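Local coordinates for histidine triad protein (Plasmodium falciparum 3D7, PDB 5CS2) that probably hydrolyses diadenosine triphosphate to AMP and ADP, as a histidine triad enzyme of the Fhit type, and binds the natural product cyclomarin A, at residues Y41-V46 with T59-K64; K65-L70 with D113-H118; N91-T96 with I119-I124. All blocks are in the same frame, centred on the assembly; numbering follows the deposited sequence.

Overall arrangement
Contact 1 is the most buried of the three. It pairs strands 42-46 and 56-60 through backbone hydrogen bonds and a threonine methyl packed against two aromatic rings. Contact 2 touches it directly and lies in the same half of the chain. It sets the loop before helix 72-93 against the histidine triad segment by apolar packing, with no hydrogen bond between its segments. Contact 3 uses the far end of the same strand, 116-122, with its centre about 24 Å from that of contact 2. There two side-chain hydrogen bonds to main-chain carbonyls join the end of helix 72-93 and the turn after it to the strand. Contacts 2 and 3 are partly buried and both touch the second subunit.

Contact 1: residues Y41-V46 with T59-K64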
loop_
_atom_site.group_PDB
_atom_site.type_symbol
_atom_site.label_atom_id
_atom_site.label_comp_id
_atom_site.label_asym_id
_atom_site.label_seq_id
_atom_site.Cartn_x
_atom_site.Cartn_y
_atom_site.Cartn_z
ATOM N N TYR A 41 -7.779 -6.694 12.707
ATOM C CA TYR A 41 -8.016 -7.387 11.426
ATOM C C TYR A 41 -6.786 -7.965 10.743
ATOM O O TYR A 41 -6.931 -8.654 9.732
ATOM C CB TYR A 41 -8.710 -6.426 10.451
ATOM C CG TYR A 41 -10.040 -5.894 10.924
ATOM C CD1 TYR A 41 -11.196 -6.664 10.833
ATOM C CD2 TYR A 41 -10.153 -4.607 11.437
ATOM C CE1 TYR A 41 -12.427 -6.174 11.268
ATOM C CE2 TYR A 41 -11.386 -4.092 11.832
ATOM C CZ TYR A 41 -12.513 -4.893 11.787
ATOM O OH TYR A 41 -13.717 -4.382 12.210
ATOM N N SER A 42 -5.581 -7.704 11.241
ATOM C CA SER A 42 -4.377 -8.124 10.516
ATOM C C SER A 42 -3.324 -8.699 11.441
ATOM O O SER A 42 -3.498 -8.681 12.659
ATOM C CB SER A 42 -3.755 -6.894 9.844
ATOM O OG SER A 42 -4.695 -6.134 9.120
ATOM N N TYR A 43 -2.239 -9.172 10.865
ATOM C CA TYR A 43 -1.073 -9.608 11.604
ATOM C C TYR A 43 0.180 -9.457 10.766
ATOM O O TYR A 43 0.113 -9.368 9.548
ATOM C CB TYR A 43 -1.233 -10.998 12.232
ATOM C CG TYR A 43 -1.213 -12.158 11.273
ATOM C CD1 TYR A 43 -2.376 -12.575 10.633
ATOM C CD2 TYR A 43 -0.046 -12.876 11.042
ATOM C CE1 TYR A 43 -2.372 -13.693 9.793
ATOM C CE2 TYR A 43 -0.028 -13.981 10.191
ATOM C CZ TYR A 43 -1.201 -14.401 9.595
ATOM O OH TYR A 43 -1.175 -15.494 8.745
ATOM N N GLY A 44 1.305 -9.351 11.436
ATOM C CA GLY A 44 2.603 -9.192 10.810
ATOM C C GLY A 44 3.477 -10.353 11.196
ATOM O O GLY A 44 3.501 -10.755 12.363
ATOM N N PHE A 45 4.167 -10.911 10.224
ATOM C CA PHE A 45 5.052 -12.034 10.464
ATOM C C PHE A 45 6.319 -11.974 9.631
ATOM O O PHE A 45 6.353 -11.328 8.568
ATOM C CB PHE A 45 4.297 -13.365 10.305
ATOM C CG PHE A 45 3.770 -13.635 8.909
ATOM C CD1 PHE A 45 2.620 -13.000 8.447
ATOM C CD2 PHE A 45 4.417 -14.520 8.069
ATOM C CE1 PHE A 45 2.132 -13.245 7.153
ATOM C CE2 PHE A 45 3.900 -14.799 6.792
ATOM C CZ PHE A 45 2.762 -14.165 6.354
ATOM N N VAL A 46 7.407 -12.556 10.160
ATOM C CA VAL A 46 8.695 -12.575 9.461
ATOM C C VAL A 46 8.622 -13.528 8.271
ATOM O O VAL A 46 7.936 -14.544 8.331
ATOM C CB VAL A 46 9.924 -12.861 10.365
ATOM C CG1 VAL A 46 10.212 -11.684 11.294
ATOM C CG2 VAL A 46 9.748 -14.157 11.157
ATOM N N THR A 59 -0.694 -9.456 6.757
ATOM C CA THR A 59 -1.831 -10.077 6.081
ATOM C C THR A 59 -3.069 -9.915 6.910
ATOM O O THR A 59 -2.981 -9.545 8.088
ATOM C CB THR A 59 -1.513 -11.544 5.695
ATOM O OG1 THR A 59 -2.500 -12.019 4.761
ATOM C CG2 THR A 59 -1.517 -12.462 6.864
ATOM N N THR A 60 -4.231 -10.218 6.325
ATOM C CA THR A 60 -5.501 -10.131 7.035
ATOM C C THR A 60 -5.715 -11.399 7.841
ATOM O O THR A 60 -5.256 -12.453 7.429
ATOM C CB THR A 60 -6.659 -9.948 6.045
ATOM O OG1 THR A 60 -6.485 -10.933 5.029
ATOM C CG2 THR A 60 -6.682 -8.544 5.425
ATOM N N LEU A 61 -6.386 -11.304 8.999
ATOM C CA LEU A 61 -6.636 -12.492 9.821
ATOM C C LEU A 61 -7.634 -13.403 9.081
ATOM O O LEU A 61 -7.515 -14.633 9.143
ATOM C CB LEU A 61 -7.181 -12.083 11.205
ATOM C CG LEU A 61 -6.148 -11.542 12.203
ATOM C CD1 LEU A 61 -6.812 -10.719 13.309
ATOM C CD2 LEU A 61 -5.280 -12.647 12.788
ATOM N N LYS A 62 -8.586 -12.780 8.358
ATOM C CA LYS A 62 -9.566 -13.477 7.519
ATOM C C LYS A 62 -8.966 -13.692 6.127
ATOM O O LYS A 62 -8.416 -12.756 5.541
ATOM C CB LYS A 62 -10.887 -12.684 7.447
ATOM C CG LYS A 62 -11.975 -13.409 6.652
ATOM C CD LYS A 62 -13.398 -13.061 7.087
ATOM C CE LYS A 62 -14.440 -13.864 6.325
ATOM N NZ LYS A 62 -14.362 -15.328 6.613
ATOM N N LYS A 63 -9.044 -14.932 5.603
ATOM C CA LYS A 63 -8.499 -15.239 4.286
ATOM C C LYS A 63 -9.342 -14.563 3.199
ATOM O O LYS A 63 -10.541 -14.822 3.082
ATOM C CB LYS A 63 -8.407 -16.753 4.055
ATOM C CG LYS A 63 -7.523 -17.114 2.880
ATOM C CD LYS A 63 -7.908 -18.455 2.275
ATOM C CE LYS A 63 -7.265 -18.648 0.931
ATOM N NZ LYS A 63 -8.025 -17.994 -0.170
ATOM N N LYS A 64 -8.719 -13.626 2.473
ATOM C CA LYS A 64 -9.323 -12.892 1.361
ATOM C C LYS A 64 -8.282 -12.883 0.268
ATOM O O LYS A 64 -7.118 -12.606 0.551
ATOM C CB LYS A 64 -9.761 -11.497 1.789
ATOM C CG LYS A 64 -11.139 -11.539 2.444
ATOM C CD LYS A 64 -11.431 -10.349 3.308
ATOM C CE LYS A 64 -12.729 -10.563 4.061
ATOM N NZ LYS A 64 -13.592 -9.344 4.098
HETATM O O HOH W 1 -9.399 -9.719 8.624
#
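Strand 42-46 runs antiparallel to the end of strand 56-60. Tyr43 and Thr59 form the hydrogen-bonded pair. Tyr43 N donates to Thr59 O at 2.9 Å, and Thr59 N returns a bond to Tyr43 O, also at 2.9 Å. Both donors lie nearly along the C=O axes. Ser42 and Thr60 are the next, non-hydrogen-bonded pair, with their CA atoms 4.2 Å apart.

The tight part lies on the face that carries Tyr43 and Thr59. These side chains stand side by side and point the same way. Thr59 OG1 is anti to the backbone N (chi1 -166°), which puts CG2 in the crowded position between N and the carbonyl carbon. From there the methyl sits over one face of the Tyr43 ring, offset toward the rim. This is a CH-pi contact, with CG2 3.3 Å from Tyr43 CE1. The same methyl meets the edge of the Phe45 ring, 3.7 Å from CE1. Thr59 OG1 bonds to the carbonyl of Val115, and Tyr43 OH bonds to that of Glu24. Leu61 CD2 adds an oblique contact to Tyr43 CD1.

The loose side begins where the strands part. Leu61 N still bonds to Tyr41 O at 2.8 Å, but it comes from above the carbonyl plane. A water donates to the same oxygen at 2.9 Å and accepts from Lys62 N at 3.2 Å, so it links the two segments. Beyond it the Lys62 side chain leads away and is exposed. Ser42 OG turns from the pairing toward helix 72-93, where it bonds to Asp77.

Thr59 also lies beside His116, the predicted nucleotidyl-histidine. The arrangement is the hairpin of strands 42-46 and 56-60 in the antiparallel HIT-domain sheet, whose second strand lies next to triad strand 116-122.

Contact 2: residues K65-L70 with D113-H118; sequences KHYNDL and DHVHIH
The histidine triad motif, residues 114-118, enters strand 116-122 beside the loop that leads to helix 72-93. Val115 has the largest share of the buried surface, followed by Lys65. Its CG1 is anti to the backbone N (chi1 -179°), and the two methyls of Val115 diverge into the loop. CG2 presses on the peptide after His66, 3.2 Å from its carbonyl carbon. It also meets Leu70 CD2 tip to tip at 3.9 Å. CG1 reaches the Tyr67 ring obliquely, 4.1 Å from CD1. Tyr67 OH is bonded to Asn79 of helix 72-93.

Lys65 and Asp113 form the outer part. Their side chains run alongside each other, and the extended lysine places CE 4.0 Å from Asp113 OD1. Lys65 NZ stays 4.7 Å from that oxygen, so the opposite charges are near without touching.

The loop keeps its own shape. His66 N donates to Asp69 OD2 from above the carboxylate plane, across the 3-10 turn at 67-69. Its outer side meets the second subunit, where Asn83 of that subunit bonds to Tyr67 O.

His116 is the predicted AMP-carrying residue. Its ring orientation is fixed by ND1, which donates almost straight to His114 O at 2.7 Å, in the ring plane.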
loop_
_atom_site.group_PDB
_atom_site.type_symbol
_atom_site.label_atom_id
_atom_site.label_comp_id
_atom_site.label_asym_id
_atom_site.label_seq_id
_atom_site.Cartn_x
_atom_site.Cartn_y
_atom_site.Cartn_z
ATOM N N LYS A 65 -8.664 -13.265 -0.963
ATOM C CA LYS A 65 -7.699 -13.427 -2.055
ATOM C C LYS A 65 -7.157 -12.123 -2.650
ATOM O O LYS A 65 -5.943 -11.975 -2.834
ATOM C CB LYS A 65 -8.291 -14.306 -3.178
ATOM C CG LYS A 65 -7.267 -14.697 -4.239
ATOM C CD LYS A 65 -7.874 -15.572 -5.323
ATOM C CE LYS A 65 -6.843 -15.961 -6.343
ATOM N NZ LYS A 65 -7.438 -16.780 -7.428
ATOM N N HIS A 66 -8.071 -11.230 -3.013
ATOM C CA HIS A 66 -7.747 -9.974 -3.667
ATOM C C HIS A 66 -7.896 -8.787 -2.753
ATOM O O HIS A 66 -8.754 -8.771 -1.888
ATOM C CB HIS A 66 -8.630 -9.781 -4.910
ATOM C CG HIS A 66 -8.125 -10.534 -6.103
ATOM N ND1 HIS A 66 -6.996 -10.111 -6.804
ATOM C CD2 HIS A 66 -8.601 -11.664 -6.673
ATOM C CE1 HIS A 66 -6.814 -11.012 -7.755
ATOM N NE2 HIS A 66 -7.762 -11.960 -7.719
ATOM N N TYR A 67 -7.109 -7.743 -3.017
ATOM C CA TYR A 67 -7.163 -6.501 -2.262
ATOM C C TYR A 67 -8.572 -5.904 -2.260
ATOM O O TYR A 67 -9.023 -5.367 -1.256
ATOM C CB TYR A 67 -6.144 -5.511 -2.873
ATOM C CG TYR A 67 -5.887 -4.272 -2.044
ATOM C CD1 TYR A 67 -5.759 -4.348 -0.658
ATOM C CD2 TYR A 67 -5.703 -3.032 -2.651
ATOM C CE1 TYR A 67 -5.495 -3.209 0.108
ATOM C CE2 TYR A 67 -5.446 -1.886 -1.897
ATOM C CZ TYR A 67 -5.295 -1.989 -0.523
ATOM O OH TYR A 67 -5.043 -0.859 0.217
ATOM N N ASN A 68 -9.289 -6.044 -3.381
ATOM C CA ASN A 68 -10.650 -5.524 -3.478
ATOM C C ASN A 68 -11.709 -6.367 -2.749
ATOM O O ASN A 68 -12.863 -5.935 -2.666
ATOM C CB ASN A 68 -11.018 -5.282 -4.907
ATOM C CG ASN A 68 -10.451 -3.952 -5.351
ATOM O OD1 ASN A 68 -10.989 -2.886 -5.054
ATOM N ND2 ASN A 68 -9.341 -4.013 -5.994
ATOM N N ASP A 69 -11.303 -7.515 -2.150
ATOM C CA ASP A 69 -12.182 -8.337 -1.315
ATOM C C ASP A 69 -12.208 -7.756 0.099
ATOM O O ASP A 69 -13.060 -8.150 0.885
ATOM C CB ASP A 69 -11.685 -9.790 -1.235
ATOM C CG ASP A 69 -11.828 -10.565 -2.529
ATOM O OD1 ASP A 69 -12.809 -10.311 -3.272
ATOM O OD2 ASP A 69 -10.977 -11.435 -2.795
ATOM N N LEU A 70 -11.249 -6.852 0.448
ATOM C CA LEU A 70 -11.209 -6.301 1.800
ATOM C C LEU A 70 -12.308 -5.311 2.076
ATOM O O LEU A 70 -12.645 -4.516 1.194
ATOM C CB LEU A 70 -9.841 -5.653 2.134
ATOM C CG LEU A 70 -8.530 -6.443 1.955
ATOM C CD1 LEU A 70 -7.458 -5.849 2.855
ATOM C CD2 LEU A 70 -8.662 -7.901 2.286
ATOM N N ASP A 113 -2.668 -17.376 -2.104
ATOM C CA ASP A 113 -3.964 -16.752 -2.415
ATOM C C ASP A 113 -4.589 -16.084 -1.216
ATOM O O ASP A 113 -5.688 -16.417 -0.817
ATOM C CB ASP A 113 -4.905 -17.779 -3.089
ATOM C CG ASP A 113 -4.295 -18.359 -4.365
ATOM O OD1 ASP A 113 -3.460 -17.666 -5.000
ATOM O OD2 ASP A 113 -4.605 -19.516 -4.694
ATOM N N HIS A 114 -3.911 -15.046 -0.684
ATOM C CA HIS A 114 -4.344 -14.356 0.525
ATOM C C HIS A 114 -3.607 -13.005 0.456
ATOM O O HIS A 114 -2.394 -13.006 0.268
ATOM C CB HIS A 114 -3.870 -15.178 1.756
ATOM C CG HIS A 114 -4.384 -14.718 3.087
ATOM N ND1 HIS A 114 -4.454 -15.595 4.165
ATOM C CD2 HIS A 114 -4.809 -13.494 3.493
ATOM C CE1 HIS A 114 -4.963 -14.895 5.170
ATOM N NE2 HIS A 114 -5.153 -13.613 4.825
ATOM N N VAL A 115 -4.360 -11.902 0.463
ATOM C CA VAL A 115 -3.846 -10.515 0.373
ATOM C C VAL A 115 -2.726 -10.339 1.367
ATOM O O VAL A 115 -2.931 -10.590 2.551
ATOM C CB VAL A 115 -4.934 -9.445 0.705
ATOM C CG1 VAL A 115 -4.352 -8.025 0.578
ATOM C CG2 VAL A 115 -6.152 -9.591 -0.171
ATOM N N HIS A 116 -1.575 -9.873 0.903
ATOM C CA HIS A 116 -0.482 -9.551 1.848
ATOM C C HIS A 116 0.378 -8.388 1.360
ATOM O O HIS A 116 0.568 -8.198 0.155
ATOM C CB HIS A 116 0.371 -10.787 2.212
ATOM C CG HIS A 116 0.981 -11.507 1.055
ATOM N ND1 HIS A 116 0.209 -12.297 0.213
ATOM C CD2 HIS A 116 2.268 -11.575 0.659
ATOM C CE1 HIS A 116 1.044 -12.795 -0.682
ATOM N NE2 HIS A 116 2.299 -12.405 -0.453
ATOM N N ILE A 117 0.941 -7.619 2.312
ATOM C CA ILE A 117 1.829 -6.520 1.954
ATOM C C ILE A 117 3.245 -6.929 2.311
ATOM O O ILE A 117 3.476 -7.430 3.423
ATOM C CB ILE A 117 1.468 -5.243 2.765
ATOM C CG1 ILE A 117 0.017 -4.753 2.518
ATOM C CG2 ILE A 117 2.512 -4.119 2.497
ATOM C CD1 ILE A 117 -0.496 -3.540 3.397
ATOM N N HIS A 118 4.170 -6.694 1.396
ATOM C CA HIS A 118 5.602 -6.904 1.578
ATOM C C HIS A 118 6.188 -5.586 2.042
ATOM O O HIS A 118 5.904 -4.534 1.441
ATOM C CB HIS A 118 6.296 -7.242 0.262
ATOM C CG HIS A 118 5.890 -8.552 -0.296
ATOM N ND1 HIS A 118 6.586 -9.701 -0.004
ATOM C CD2 HIS A 118 4.851 -8.850 -1.107
ATOM C CE1 HIS A 118 5.962 -10.666 -0.664
ATOM N NE2 HIS A 118 4.913 -10.193 -1.340
#

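Contact 3: residues N91-T96 with I119-I124; sequences NLFNTT and IIPRKI
Thr95 and Pro121 cross at about a right angle. The methyl of Thr95, CG2, lies 3.9 Å from Pro121 CB. Thr95 OG1 is anti to its backbone N (chi1 -171°), which directs the hydroxyl to the strand. It donates to Arg122 O at 2.7 Å, in the carbonyl plane. Thr95 OG1 also accepts a hydrogen bond from the backbone N of Asp97, so this hydroxyl is used both ways.

Phe93 points at the same proline from the helix end. Its CB is 4.3 Å from Pro121 CB, and its ring meets Pro121 CG obliquely. Lys123 comes from the side. Its chain is extended beyond CG and reaches back to the helix end. There NZ donates to Phe93 O at 2.8 Å, again in the carbonyl plane. A positive charge at this carbonyl end would be expected to suit the helix dipole. The next residue, Asn94, takes a positive phi (52°) as the chain leaves the helix.

Arg122 leads away from these partners, to Ser99 and Asp126. The contact thus ties the turn after helix 72-93, which leads into strand 97-104, to the end of the neighbouring antiparallel strand 116-122.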
loop_
_atom_site.group_PDB
_atom_site.type_symbol
_atom_site.label_atom_id
_atom_site.label_comp_id
_atom_site.label_asym_id
_atom_site.label_seq_id
_atom_site.Cartn_x
_atom_site.Cartn_y
_atom_site.Cartn_z
ATOM N N ASN A 91 13.546 2.106 12.574
ATOM C CA ASN A 91 14.299 2.212 13.826
ATOM C C ASN A 91 15.190 0.988 14.088
ATOM O O ASN A 91 16.326 1.167 14.527
ATOM C CB ASN A 91 13.368 2.474 14.983
ATOM C CG ASN A 91 12.662 3.810 14.933
ATOM O OD1 ASN A 91 12.986 4.697 14.143
ATOM N ND2 ASN A 91 11.672 3.990 15.795
ATOM N N LEU A 92 14.709 -0.244 13.777
ATOM C CA LEU A 92 15.470 -1.486 14.001
ATOM C C LEU A 92 16.585 -1.784 12.999
ATOM O O LEU A 92 17.643 -2.277 13.402
ATOM C CB LEU A 92 14.521 -2.711 14.075
ATOM C CG LEU A 92 13.632 -2.835 15.294
ATOM C CD1 LEU A 92 12.651 -3.977 15.102
ATOM C CD2 LEU A 92 14.467 -3.088 16.579
ATOM N N PHE A 93 16.343 -1.551 11.699
ATOM C CA PHE A 93 17.291 -1.846 10.631
ATOM C C PHE A 93 18.120 -0.626 10.210
ATOM O O PHE A 93 18.944 -0.737 9.309
ATOM C CB PHE A 93 16.561 -2.511 9.435
ATOM C CG PHE A 93 16.281 -3.967 9.741
ATOM C CD1 PHE A 93 15.208 -4.333 10.552
ATOM C CD2 PHE A 93 17.150 -4.963 9.309
ATOM C CE1 PHE A 93 15.010 -5.671 10.917
ATOM C CE2 PHE A 93 16.943 -6.301 9.669
ATOM C CZ PHE A 93 15.870 -6.643 10.467
ATOM N N ASN A 94 17.956 0.498 10.910
ATOM C CA ASN A 94 18.644 1.781 10.692
ATOM C C ASN A 94 18.534 2.236 9.224
ATOM O O ASN A 94 19.521 2.301 8.473
ATOM C CB ASN A 94 20.089 1.742 11.226
ATOM C CG ASN A 94 20.139 1.408 12.699
ATOM O OD1 ASN A 94 19.428 1.997 13.528
ATOM N ND2 ASN A 94 20.911 0.393 13.045
ATOM N N THR A 95 17.283 2.461 8.801
ATOM C CA THR A 95 17.007 2.914 7.443
ATOM C C THR A 95 15.769 3.743 7.398
ATOM O O THR A 95 14.886 3.643 8.257
ATOM C CB THR A 95 16.990 1.772 6.388
ATOM O OG1 THR A 95 16.931 2.370 5.079
ATOM C CG2 THR A 95 15.806 0.797 6.572
ATOM N N THR A 96 15.708 4.583 6.382
ATOM C CA THR A 96 14.547 5.418 6.190
ATOM C C THR A 96 13.839 4.918 4.911
ATOM O O THR A 96 12.783 5.445 4.591
ATOM C CB THR A 96 15.001 6.880 6.001
ATOM O OG1 THR A 96 15.817 6.960 4.830
ATOM C CG2 THR A 96 15.777 7.421 7.227
ATOM N N ILE A 119 7.031 -5.628 3.082
ATOM C CA ILE A 119 7.755 -4.429 3.532
ATOM C C ILE A 119 9.192 -4.877 3.535
ATOM O O ILE A 119 9.536 -5.810 4.273
ATOM C CB ILE A 119 7.333 -3.912 4.906
ATOM C CG1 ILE A 119 5.891 -3.398 4.904
ATOM C CG2 ILE A 119 8.325 -2.811 5.404
ATOM C CD1 ILE A 119 5.366 -3.083 6.313
ATOM N N ILE A 120 10.018 -4.236 2.718
ATOM C CA ILE A 120 11.434 -4.620 2.593
ATOM C C ILE A 120 12.309 -3.416 2.881
ATOM O O ILE A 120 12.383 -2.481 2.067
ATOM C CB ILE A 120 11.800 -5.276 1.230
ATOM C CG1 ILE A 120 10.821 -6.406 0.827
ATOM C CG2 ILE A 120 13.268 -5.780 1.246
ATOM C CD1 ILE A 120 10.663 -6.637 -0.655
ATOM N N PRO A 121 13.066 -3.448 3.985
ATOM C CA PRO A 121 13.986 -2.330 4.274
ATOM C C PRO A 121 15.028 -2.260 3.171
ATOM O O PRO A 121 15.420 -3.298 2.636
ATOM C CB PRO A 121 14.626 -2.741 5.609
ATOM C CG PRO A 121 13.642 -3.706 6.219
ATOM C CD PRO A 121 13.143 -4.484 5.033
ATOM N N ARG A 122 15.422 -1.042 2.773
ATOM C CA ARG A 122 16.381 -0.865 1.673
ATOM C C ARG A 122 17.621 -0.049 2.081
ATOM O O ARG A 122 17.501 0.916 2.830
ATOM C CB ARG A 122 15.697 -0.174 0.483
ATOM C CG ARG A 122 14.503 -0.928 -0.129
ATOM C CD ARG A 122 14.827 -2.345 -0.533
ATOM N NE ARG A 122 15.900 -2.413 -1.526
ATOM C CZ ARG A 122 15.709 -2.310 -2.837
ATOM N NH1 ARG A 122 14.483 -2.151 -3.327
ATOM N NH2 ARG A 122 16.740 -2.371 -3.671
ATOM N N LYS A 123 18.803 -0.448 1.563
ATOM C CA LYS A 123 20.112 0.198 1.792
ATOM C C LYS A 123 20.910 0.304 0.482
ATOM O O LYS A 123 20.602 -0.404 -0.479
ATOM C CB LYS A 123 20.902 -0.575 2.863
ATOM C CG LYS A 123 20.349 -0.375 4.267
ATOM C CD LYS A 123 20.681 -1.538 5.194
ATOM C CE LYS A 123 20.621 -1.083 6.634
ATOM N NZ LYS A 123 20.616 -2.219 7.597
ATOM N N ILE A 124 21.922 1.198 0.427
ATOM C CA ILE A 124 22.760 1.388 -0.780
ATOM C C ILE A 124 23.357 0.067 -1.287
ATOM O O ILE A 124 23.937 -0.701 -0.509
ATOM C CB ILE A 124 23.857 2.488 -0.600
ATOM C CG1 ILE A 124 23.248 3.837 -0.168
ATOM C CG2 ILE A 124 24.740 2.647 -1.873
ATOM C CD1 ILE A 124 24.241 4.858 0.465
#